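Side-chain contact in cellobiose 2-epimerase (Caldibacillus thermoamylovorans, PDB 5ZHB), which reversibly converts cellobiose to its 2-epimer, 4-O-beta-glucosyl-mannose, by inverting the configuration at C2 of the reducing-end sugar: residues A[315-320]-A[382-387]. Numbering follows the deposited sequence.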
# COMPACT_ATOMS: atom_id res chain seq x y z
N GLY A 315 -3.07 -9.29 -8.07
CA GLY A 315 -1.90 -10.12 -8.27
C GLY A 315 -2.27 -11.36 -9.08
O GLY A 315 -1.51 -11.76 -9.95
N PHE A 316 -3.47 -11.89 -8.83
CA PHE A 316 -3.95 -13.06 -9.55
C PHE A 316 -4.24 -12.71 -11.01
O PHE A 316 -3.92 -13.51 -11.89
CB PHE A 316 -5.11 -13.70 -8.82
CG PHE A 316 -4.80 -14.48 -7.55
CD1 PHE A 316 -3.55 -15.04 -7.28
CD2 PHE A 316 -5.81 -14.70 -6.63
CE1 PHE A 316 -3.33 -15.75 -6.11
CE2 PHE A 316 -5.59 -15.44 -5.48
CZ PHE A 316 -4.35 -15.94 -5.21
N TYR A 317 -4.78 -11.52 -11.27
CA TYR A 317 -5.03 -11.10 -12.63
C TYR A 317 -3.73 -10.86 -13.41
O TYR A 317 -3.63 -11.20 -14.60
CB TYR A 317 -5.98 -9.90 -12.68
CG TYR A 317 -6.36 -9.63 -14.12
CD1 TYR A 317 -7.25 -10.47 -14.80
CD2 TYR A 317 -5.77 -8.60 -14.83
CE1 TYR A 317 -7.58 -10.25 -16.13
CE2 TYR A 317 -6.07 -8.39 -16.16
CZ TYR A 317 -6.97 -9.22 -16.82
OH TYR A 317 -7.25 -8.96 -18.12
N ASN A 318 -2.74 -10.25 -12.76
CA ASN A 318 -1.41 -10.11 -13.34
C ASN A 318 -0.85 -11.48 -13.72
O ASN A 318 -0.36 -11.67 -14.83
CB ASN A 318 -0.45 -9.41 -12.35
CG ASN A 318 0.88 -9.04 -12.96
OD1 ASN A 318 0.95 -8.23 -13.89
ND2 ASN A 318 1.97 -9.58 -12.43
N ALA A 319 -0.92 -12.42 -12.78
CA ALA A 319 -0.47 -13.78 -13.01
C ALA A 319 -1.19 -14.43 -14.20
O ALA A 319 -0.57 -15.20 -14.93
CB ALA A 319 -0.67 -14.58 -11.76
N TYR A 320 -2.49 -14.14 -14.33
CA TYR A 320 -3.27 -14.64 -15.45
C TYR A 320 -2.71 -14.09 -16.75
O TYR A 320 -2.59 -14.85 -17.72
CB TYR A 320 -4.76 -14.29 -15.34
CG TYR A 320 -5.58 -14.69 -16.56
CD1 TYR A 320 -5.82 -16.04 -16.85
CD2 TYR A 320 -6.11 -13.73 -17.41
CE1 TYR A 320 -6.55 -16.42 -17.96
CE2 TYR A 320 -6.90 -14.10 -18.49
CZ TYR A 320 -7.11 -15.44 -18.77
OH TYR A 320 -7.88 -15.80 -19.84
N LEU A 382 -8.77 0.59 -10.28
CA LEU A 382 -8.03 1.30 -11.32
C LEU A 382 -7.08 0.41 -12.11
O LEU A 382 -6.91 0.57 -13.33
CB LEU A 382 -7.29 2.47 -10.69
CG LEU A 382 -8.19 3.58 -10.13
CD1 LEU A 382 -7.36 4.56 -9.35
CD2 LEU A 382 -8.96 4.29 -11.22
N GLU A 383 -6.47 -0.56 -11.44
CA GLU A 383 -5.56 -1.47 -12.12
C GLU A 383 -6.31 -2.28 -13.18
O GLU A 383 -5.81 -2.46 -14.29
CB GLU A 383 -4.91 -2.38 -11.07
CG GLU A 383 -3.67 -1.79 -10.42
CD GLU A 383 -2.49 -1.69 -11.37
OE1 GLU A 383 -2.24 -2.67 -12.11
OE2 GLU A 383 -1.83 -0.65 -11.35
N PHE A 384 -7.46 -2.83 -12.81
CA PHE A 384 -8.29 -3.58 -13.76
C PHE A 384 -8.80 -2.69 -14.88
O PHE A 384 -8.74 -3.06 -16.05
CB PHE A 384 -9.48 -4.21 -13.06
CG PHE A 384 -9.12 -5.55 -12.44
CD1 PHE A 384 -9.24 -6.72 -13.18
CD2 PHE A 384 -8.66 -5.64 -11.14
CE1 PHE A 384 -8.98 -7.96 -12.59
CE2 PHE A 384 -8.33 -6.86 -10.58
CZ PHE A 384 -8.50 -8.02 -11.29
N ILE A 385 -9.28 -1.50 -14.55
CA ILE A 385 -9.71 -0.58 -15.59
C ILE A 385 -8.60 -0.37 -16.63
O ILE A 385 -8.84 -0.41 -17.85
CB ILE A 385 -10.18 0.74 -14.95
CG1 ILE A 385 -11.50 0.56 -14.19
CG2 ILE A 385 -10.27 1.83 -16.03
CD1 ILE A 385 -11.83 1.66 -13.18
N GLU A 386 -7.37 -0.13 -16.18
CA GLU A 386 -6.27 0.23 -17.05
C GLU A 386 -5.76 -1.02 -17.78
O GLU A 386 -5.37 -0.95 -18.95
CB GLU A 386 -5.16 0.92 -16.25
CG GLU A 386 -4.42 2.03 -16.99
CD GLU A 386 -3.14 2.57 -16.33
OE1 GLU A 386 -2.53 3.49 -16.88
OE2 GLU A 386 -2.71 2.06 -15.28
N ARG A 387 -5.72 -2.17 -17.10
CA ARG A 387 -5.20 -3.38 -17.73
C ARG A 387 -6.13 -3.86 -18.85
O ARG A 387 -5.64 -4.33 -19.88
CB ARG A 387 -4.99 -4.48 -16.69
CG ARG A 387 -3.74 -4.28 -15.83
CD ARG A 387 -3.78 -5.21 -14.64
NE ARG A 387 -2.72 -4.88 -13.67
CZ ARG A 387 -1.59 -5.58 -13.56
NH1 ARG A 387 -1.32 -6.54 -14.43
NH2 ARG A 387 -0.74 -5.31 -12.59
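Within the (alpha/alpha)6 barrel expected of the N-acylglucosamine 2-epimerase family, Tyr-317, Asn-318, Phe-384 and Arg-387 join helix 306-323 to the C-terminal helix 375-387. The axes of the segments run at 22° and come no nearer than 11.1 Å, so side chains bridge the gap. The apolar half is a ring pair: Phe-384 brings its CE1-CZ side to the root of Tyr-317, with CZ 3.4 Å from Tyr-317 CB and CE1 3.5 Å from Tyr-317 CG. With planes inclined at 42°, the rings are neither stacked nor perpendicular. Arg-387 lies against the CD2 edge of the tyrosine, its CD near the ring plane, 3.9 Å from Tyr-317 CD2.

The polar half centres on the same arginine. Its chain, extended from CG to NE, carries the guanidinium to Asn-318, where Arg-387 NH1 donates to a lone pair of Asn-318 OD1 in the carbonyl plane over 2.9 Å, nearly straight at 168°. Arg-387 NE forms a salt bridge of 2.7 Å with Glu-383 OE1, one turn earlier, and NH2 adds a weak bond to that oxygen. Nearly perpendicular to the amide, the guanidinium is thus held at NH1 and along its NE-NH2 edge, which should limit its rotation; Glu-321 is a further salt-bridge partner of NH1. An alanine here would probably leave Glu-383 and Glu-321 without this charge mate, Asn-318 OD1 without one of its donors, and the CD2 edge of Tyr-317 uncovered. Asn-318 also hydrogen-bonds helix 245-262, ND2 to Asp-256 and OD1 to Lys-260 NZ, while Phe-384 meets Phe-8 of helix 2-21 edge-to-face. Such near-parallel helices, tied by side chains, are consistent with adjacent, co-directional helices of the inner layer of an (alpha/alpha)6 barrel.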